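Local coordinates for protein protease Do-like 2, chloroplastic (Arabidopsis thaliana, PDB 4FLN) that is a chloroplast serine protease that makes the primary cleavage in the photodamaged D1 protein of photosystem II, at residues D298-F303 and A337-I342; V50-C55 and T73-A78. One frame throughout, in Å; residues are numbered along the deposited sequence.

The two contacts are antiparallel strand pairs in different domains: both strands of contact 2 (50-55 with 73-78) come earlier in the sequence than those of contact 1 (298-303 with 337-342). Contact 2 belongs to the protease domain and runs close to the catalytic residues assigned by similarity. Gly76 is about 6 Å from the side chain of Ser200, and the side chain of Ser74 about 7 Å from that of His91. Contact 1 sits in the first PDZ domain, away from those sites. The contact centres are about 45 Å apart and their nearest atoms about 32 Å, on opposite sides of the chain's centre, so neither touches the other.

Contact 1 of 2, residues D298-F303 and A337-I342; sequences DVIVSF and AEIGII
Phe303 closes one end of this strand pair with its ring. CG stands anti to the backbone N (chi1 -180°), which carries the ring along the partner strand until CZ meets Ala337 CB at 3.4 Å, while CD1 rests against Ile339 CG1 at 3.9 Å; both approaches are oblique. The same ring also meets that of Phe324 and touches Leu327 and Ile328 of helix 325-329. An alanine here would remove the ring and would probably cost Ala337 CB and Ile339 CG1 their partner, and with it the link from the strand pair to that helix. On the same face, Ile300 and Ile341 cross obliquely, Ile341 CD1 lying 3.5 Å from Ile300 CB, and Ile300 CD1 continues the row to Ile339 CG2. Val301 CG2 meets Ile342 CD1 at 3.7 Å. Ser302 OG takes the crowded position between backbone N and carbonyl carbon (chi1 49°) and hydrogen-bonds a water at 2.6 Å. Gly340 faces it without a side chain; a CB there would run into this hydroxyl. At the other end the Asp298 carboxylate is held by Arg343, in a salt bridge, and by Lys295 N. Val299 and Ile342 exchange two backbone bonds, Val299 N to Ile342 O being nearly straight (3.1 Å). Beyond them Gly340 O is gripped twice, by Val301 N at 2.7 Å, in the carbonyl plane, and by Ser302 N at 3.1 Å, from above it. Two residues opposite one, with Val301 at helical psi (-53°), make a classic beta bulge, here in the antiparallel sheet of a PDZ domain.

Contact 2 of 2, residues V50-C55 and T73-A78; sequences VVKVYC and TSTGSA
Six backbone hydrogen bonds zip strands 50-55 and 73-78 together, two at each of the pairs Val51-Ala78, Val53-Gly76 and Cys55-Ser74. The Cys55-Ser74 pair is the straightest: Ser74 N lies in the carbonyl plane of Cys55, 3.0 Å from Cys55 O, and Cys55 N approaches almost along the C=O axis of Ser74. At the middle pair the geometry is less even. Gly76 N sits on a lone pair of Val53 O at 2.9 Å, but its N-H is bent to 131°, and Val53 N reaches Gly76 O from 54° above the carbonyl plane. CA-H...O contacts fill in between, such as Ser77 CA to Val51 O at 3.5 Å. These are the first two strands of the N-terminal six-stranded barrel of the chymotrypsin-like fold, and Ser77 ties the second of them to the active-site loop of the other barrel: its backbone hydrogen-bonds that of Ser200, the nucleophile by similarity, and its OG is held by Tyr157 N and Gly198 O. Apolar contact is concentrated on the face of Val51, Val53, Cys55 and Ala78. Val53 CG2, anti to the carbonyl carbon, reaches Ala78 CB at 3.5 Å, with Val51 and Cys55 backed by Val101 and Val99 of strand 96-102. On the other face Lys52 runs fully extended, CG anti to the backbone N (chi1 -177°), and crosses Thr75 obliquely, CE 4.0 Å from Thr75 CB. Next to it Thr75 CG2 comes obliquely to Tyr54 CD1, 4.3 Å away, and the Tyr54 ring also takes a cation-pi contact from Lys109. Polar ends find partners beyond the two strands: Ser74 OG hydrogen-bonds His57 NE2, while Thr73 OG1 bonds Thr56 OG1 only weakly.

Contact 1 of 2, residues D298-F303 and A337-I342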
ATOM      1  N   ASP B 298      26.700  42.217   0.635  1.00 44.16           N
ATOM      2  CA  ASP B 298      28.037  41.979   1.158  1.00 43.44           C
ATOM      3  C   ASP B 298      28.547  40.604   0.727  1.00 47.72           C
ATOM      4  O   ASP B 298      27.804  39.617   0.707  1.00 52.85           O
ATOM      5  CB  ASP B 298      28.043  42.086   2.685  1.00 45.95           C
ATOM      6  CG  ASP B 298      27.910  43.523   3.172  1.00 60.64           C
ATOM      7  OD1 ASP B 298      27.709  44.428   2.330  1.00 61.26           O
ATOM      8  OD2 ASP B 298      28.002  43.744   4.402  1.00 63.05           O
ATOM      9  N   VAL B 299      29.820  40.538   0.375  1.00 37.43           N
ATOM     10  CA  VAL B 299      30.411  39.263   0.049  1.00 34.28           C
ATOM     11  C   VAL B 299      31.393  38.923   1.138  1.00 36.10           C
ATOM     12  O   VAL B 299      32.448  39.537   1.208  1.00 48.30           O
ATOM     13  CB  VAL B 299      31.190  39.346  -1.258  1.00 42.61           C
ATOM     14  CG1 VAL B 299      31.825  37.988  -1.580  1.00 36.21           C
ATOM     15  CG2 VAL B 299      30.278  39.833  -2.391  1.00 40.59           C
ATOM     16  N   ILE B 300      31.082  37.954   1.993  1.00 34.11           N
ATOM     17  CA  ILE B 300      32.090  37.623   2.983  1.00 39.86           C
ATOM     18  C   ILE B 300      33.231  36.890   2.282  1.00 45.27           C
ATOM     19  O   ILE B 300      33.022  36.013   1.441  1.00 40.57           O
ATOM     20  CB  ILE B 300      31.595  36.894   4.291  1.00 54.31           C
ATOM     21  CG1 ILE B 300      32.071  35.451   4.323  1.00 58.68           C
ATOM     22  CG2 ILE B 300      30.086  37.059   4.580  1.00 25.27           C
ATOM     23  CD1 ILE B 300      32.795  35.121   5.596  1.00 65.16           C
ATOM     24  N   VAL B 301      34.437  37.293   2.642  1.00 47.78           N
ATOM     25  CA  VAL B 301      35.662  36.934   1.947  1.00 49.34           C
ATOM     26  C   VAL B 301      36.611  36.155   2.880  1.00 52.96           C
ATOM     27  O   VAL B 301      37.151  35.114   2.517  1.00 56.10           O
ATOM     28  CB  VAL B 301      36.301  38.169   1.278  1.00 48.09           C
ATOM     29  CG1 VAL B 301      37.796  38.170   1.462  1.00 53.16           C
ATOM     30  CG2 VAL B 301      35.912  38.210  -0.207  1.00 38.94           C
ATOM     31  N   SER B 302      36.892  36.716   4.045  1.00 48.15           N
ATOM     32  CA  SER B 302      37.644  35.986   5.052  1.00 42.24           C
ATOM     33  C   SER B 302      36.840  35.834   6.339  1.00 46.06           C
ATOM     34  O   SER B 302      35.866  36.546   6.563  1.00 47.97           O
ATOM     35  CB  SER B 302      38.964  36.694   5.348  1.00 39.55           C
ATOM     36  OG  SER B 302      38.758  38.080   5.583  1.00 40.43           O
ATOM     37  N   PHE B 303      37.231  34.872   7.165  1.00 37.98           N
ATOM     38  CA  PHE B 303      36.666  34.734   8.494  1.00 36.10           C
ATOM     39  C   PHE B 303      37.812  34.388   9.430  1.00 42.43           C
ATOM     40  O   PHE B 303      38.437  33.347   9.258  1.00 48.88           O
ATOM     41  CB  PHE B 303      35.614  33.630   8.480  1.00 35.40           C
ATOM     42  CG  PHE B 303      34.953  33.392   9.797  1.00 36.96           C
ATOM     43  CD1 PHE B 303      33.671  33.850  10.032  1.00 35.70           C
ATOM     44  CD2 PHE B 303      35.600  32.692  10.794  1.00 47.01           C
ATOM     45  CE1 PHE B 303      33.049  33.613  11.236  1.00 38.34           C
ATOM     46  CE2 PHE B 303      34.985  32.459  12.010  1.00 51.37           C
ATOM     47  CZ  PHE B 303      33.707  32.918  12.231  1.00 43.94           C
ATOM     48  N   ALA B 337      33.889  37.275  16.062  1.00 30.74           N
ATOM     49  CA  ALA B 337      34.684  36.842  14.913  1.00 37.03           C
ATOM     50  C   ALA B 337      35.027  38.039  14.041  1.00 38.95           C
ATOM     51  O   ALA B 337      34.192  38.912  13.833  1.00 34.06           O
ATOM     52  CB  ALA B 337      33.928  35.802  14.087  1.00 35.59           C
ATOM     53  N   GLU B 338      36.257  38.086  13.539  1.00 39.44           N
ATOM     54  CA  GLU B 338      36.618  39.090  12.550  1.00 35.59           C
ATOM     55  C   GLU B 338      36.269  38.597  11.153  1.00 41.50           C
ATOM     56  O   GLU B 338      36.587  37.478  10.777  1.00 52.64           O
ATOM     57  CB  GLU B 338      38.091  39.447  12.656  1.00 41.17           C
ATOM     58  CG  GLU B 338      38.483  39.960  14.030  1.00 51.13           C
ATOM     59  CD  GLU B 338      39.924  40.407  14.093  1.00 54.44           C
ATOM     60  OE1 GLU B 338      40.451  40.568  15.217  1.00 52.73           O
ATOM     61  OE2 GLU B 338      40.525  40.602  13.017  1.00 53.67           O
ATOM     62  N   ILE B 339      35.588  39.431  10.384  1.00 46.03           N
ATOM     63  CA  ILE B 339      35.123  39.002   9.081  1.00 44.58           C
ATOM     64  C   ILE B 339      35.533  39.974   7.979  1.00 44.08           C
ATOM     65  O   ILE B 339      35.165  41.148   7.993  1.00 49.49           O
ATOM     66  CB  ILE B 339      33.597  38.783   9.093  1.00 42.65           C
ATOM     67  CG1 ILE B 339      33.231  37.705  10.119  1.00 43.98           C
ATOM     68  CG2 ILE B 339      33.093  38.402   7.708  1.00 28.02           C
ATOM     69  CD1 ILE B 339      31.742  37.450  10.261  1.00 30.13           C
ATOM     70  N   GLY B 340      36.346  39.480   7.055  1.00 37.11           N
ATOM     71  CA  GLY B 340      36.668  40.203   5.842  1.00 43.84           C
ATOM     72  C   GLY B 340      35.544  40.260   4.825  1.00 46.90           C
ATOM     73  O   GLY B 340      35.034  39.231   4.371  1.00 49.87           O
ATOM     74  N   ILE B 341      35.205  41.474   4.416  1.00 41.49           N
ATOM     75  CA  ILE B 341      34.041  41.698   3.576  1.00 40.72           C
ATOM     76  C   ILE B 341      34.395  42.503   2.341  1.00 39.22           C
ATOM     77  O   ILE B 341      35.361  43.267   2.333  1.00 46.80           O
ATOM     78  CB  ILE B 341      32.920  42.409   4.396  1.00 40.72           C
ATOM     79  CG1 ILE B 341      31.741  41.473   4.560  1.00 47.59           C
ATOM     80  CG2 ILE B 341      32.497  43.742   3.792  1.00 37.36           C
ATOM     81  CD1 ILE B 341      32.131  40.184   5.214  1.00 56.02           C
ATOM     82  N   ILE B 342      33.628  42.308   1.284  1.00 37.66           N
ATOM     83  CA  ILE B 342      33.664  43.228   0.159  1.00 45.58           C
ATOM     84  C   ILE B 342      32.302  43.887   0.082  1.00 43.69           C
ATOM     85  O   ILE B 342      31.285  43.221  -0.138  1.00 45.03           O
ATOM     86  CB  ILE B 342      33.999  42.534  -1.178  1.00 47.84           C
ATOM     87  CG1 ILE B 342      35.376  41.862  -1.097  1.00 43.74           C
ATOM     88  CG2 ILE B 342      33.934  43.540  -2.331  1.00 32.63           C
ATOM     89  CD1 ILE B 342      35.829  41.224  -2.390  1.00 39.07           C
TER
HETATM   90  O   HOH W   1      38.909  38.057   8.191  1.00 40.34           O

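Contact 2 of 2, residues V50-C55 and T73-A78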
ATOM      1  N   VAL B  50      31.841   1.218  29.548  1.00 62.64           N
ATOM      2  CA  VAL B  50      30.566   1.460  28.875  1.00 58.09           C
ATOM      3  C   VAL B  50      29.431   1.013  29.772  1.00 56.48           C
ATOM      4  O   VAL B  50      29.532  -0.005  30.450  1.00 61.78           O
ATOM      5  CB  VAL B  50      30.464   0.728  27.514  1.00 56.60           C
ATOM      6  CG1 VAL B  50      29.191   1.123  26.781  1.00 47.83           C
ATOM      7  CG2 VAL B  50      31.664   1.033  26.660  1.00 65.05           C
ATOM      8  N   VAL B  51      28.350   1.781  29.764  1.00 58.26           N
ATOM      9  CA  VAL B  51      27.230   1.568  30.672  1.00 56.95           C
ATOM     10  C   VAL B  51      25.913   1.509  29.901  1.00 58.44           C
ATOM     11  O   VAL B  51      25.763   2.158  28.867  1.00 66.46           O
ATOM     12  CB  VAL B  51      27.175   2.710  31.715  1.00 54.79           C
ATOM     13  CG1 VAL B  51      25.769   2.923  32.218  1.00 66.30           C
ATOM     14  CG2 VAL B  51      28.142   2.446  32.858  1.00 46.82           C
ATOM     15  N   LYS B  52      24.962   0.720  30.393  1.00 55.57           N
ATOM     16  CA  LYS B  52      23.631   0.690  29.799  1.00 57.03           C
ATOM     17  C   LYS B  52      22.725   1.696  30.512  1.00 56.75           C
ATOM     18  O   LYS B  52      22.820   1.885  31.730  1.00 59.33           O
ATOM     19  CB  LYS B  52      23.035  -0.722  29.841  1.00 63.64           C
ATOM     20  CG  LYS B  52      21.662  -0.840  29.170  1.00 65.80           C
ATOM     21  CD  LYS B  52      21.265  -2.291  28.917  1.00 65.49           C
ATOM     22  CE  LYS B  52      19.985  -2.378  28.086  1.00 70.01           C
ATOM     23  NZ  LYS B  52      19.742  -3.727  27.488  1.00 67.60           N
ATOM     24  N   VAL B  53      21.855   2.349  29.750  1.00 50.18           N
ATOM     25  CA  VAL B  53      21.049   3.445  30.281  1.00 56.57           C
ATOM     26  C   VAL B  53      19.570   3.140  30.231  1.00 59.12           C
ATOM     27  O   VAL B  53      19.010   2.938  29.154  1.00 65.49           O
ATOM     28  CB  VAL B  53      21.276   4.751  29.480  1.00 54.11           C
ATOM     29  CG1 VAL B  53      20.326   5.833  29.944  1.00 37.53           C
ATOM     30  CG2 VAL B  53      22.719   5.208  29.600  1.00 63.52           C
ATOM     31  N   TYR B  54      18.935   3.114  31.397  1.00 61.61           N
ATOM     32  CA  TYR B  54      17.483   2.972  31.461  1.00 65.85           C
ATOM     33  C   TYR B  54      16.870   4.307  31.843  1.00 64.06           C
ATOM     34  O   TYR B  54      17.293   4.946  32.814  1.00 60.61           O
ATOM     35  CB  TYR B  54      17.074   1.919  32.484  1.00 64.18           C
ATOM     36  CG  TYR B  54      17.669   0.554  32.256  1.00 66.63           C
ATOM     37  CD1 TYR B  54      16.900  -0.484  31.757  1.00 69.41           C
ATOM     38  CD2 TYR B  54      18.998   0.299  32.551  1.00 70.30           C
ATOM     39  CE1 TYR B  54      17.442  -1.742  31.558  1.00 73.18           C
ATOM     40  CE2 TYR B  54      19.551  -0.953  32.352  1.00 71.57           C
ATOM     41  CZ  TYR B  54      18.769  -1.971  31.858  1.00 73.15           C
ATOM     42  OH  TYR B  54      19.317  -3.220  31.662  1.00 77.64           O
ATOM     43  N   CYS B  55      15.872   4.723  31.074  1.00 59.43           N
ATOM     44  CA  CYS B  55      15.223   6.004  31.301  1.00 61.19           C
ATOM     45  C   CYS B  55      13.719   5.958  31.079  1.00 61.21           C
ATOM     46  O   CYS B  55      13.240   5.446  30.067  1.00 55.61           O
ATOM     47  CB  CYS B  55      15.838   7.079  30.407  1.00 63.17           C
ATOM     48  SG  CYS B  55      14.886   8.608  30.358  1.00 64.72           S
ATOM     49  N   THR B  73       9.321   3.407  28.963  1.00 74.74           N
ATOM     50  CA  THR B  73      10.730   3.244  29.292  1.00 78.04           C
ATOM     51  C   THR B  73      11.526   2.811  28.064  1.00 80.17           C
ATOM     52  O   THR B  73      11.064   1.984  27.279  1.00 82.09           O
ATOM     53  CB  THR B  73      10.950   2.259  30.462  1.00 76.52           C
ATOM     54  OG1 THR B  73      10.072   2.598  31.545  1.00 81.96           O
ATOM     55  CG2 THR B  73      12.396   2.322  30.958  1.00 68.54           C
ATOM     56  N   SER B  74      12.711   3.399  27.898  1.00 73.84           N
ATOM     57  CA  SER B  74      13.582   3.108  26.766  1.00 71.38           C
ATOM     58  C   SER B  74      15.004   2.864  27.255  1.00 73.29           C
ATOM     59  O   SER B  74      15.329   3.170  28.402  1.00 82.48           O
ATOM     60  CB  SER B  74      13.589   4.272  25.781  1.00 63.89           C
ATOM     61  OG  SER B  74      14.620   5.184  26.108  1.00 65.60           O
ATOM     62  N   THR B  75      15.854   2.325  26.385  1.00 61.20           N
ATOM     63  CA  THR B  75      17.236   2.053  26.762  1.00 61.12           C
ATOM     64  C   THR B  75      18.225   2.738  25.823  1.00 60.98           C
ATOM     65  O   THR B  75      17.863   3.149  24.718  1.00 64.67           O
ATOM     66  CB  THR B  75      17.525   0.542  26.811  1.00 64.07           C
ATOM     67  OG1 THR B  75      17.657   0.031  25.480  1.00 68.76           O
ATOM     68  CG2 THR B  75      16.402  -0.189  27.519  1.00 60.21           C
ATOM     69  N   GLY B  76      19.476   2.854  26.269  1.00 51.04           N
ATOM     70  CA  GLY B  76      20.511   3.525  25.500  1.00 45.11           C
ATOM     71  C   GLY B  76      21.898   3.215  26.024  1.00 52.48           C
ATOM     72  O   GLY B  76      22.077   2.271  26.791  1.00 52.04           O
ATOM     73  N   SER B  77      22.892   3.995  25.605  1.00 58.24           N
ATOM     74  CA  SER B  77      24.253   3.768  26.090  1.00 53.75           C
ATOM     75  C   SER B  77      24.946   5.012  26.625  1.00 51.86           C
ATOM     76  O   SER B  77      24.704   6.128  26.170  1.00 53.24           O
ATOM     77  CB  SER B  77      25.113   3.122  25.008  1.00 47.35           C
ATOM     78  OG  SER B  77      24.638   1.824  24.720  1.00 56.75           O
ATOM     79  N   ALA B  78      25.815   4.798  27.600  1.00 50.51           N
ATOM     80  CA  ALA B  78      26.647   5.862  28.142  1.00 53.97           C
ATOM     81  C   ALA B  78      28.012   5.293  28.525  1.00 56.03           C
ATOM     82  O   ALA B  78      28.195   4.075  28.545  1.00 54.29           O
ATOM     83  CB  ALA B  78      25.967   6.520  29.335  1.00 53.12           C
TER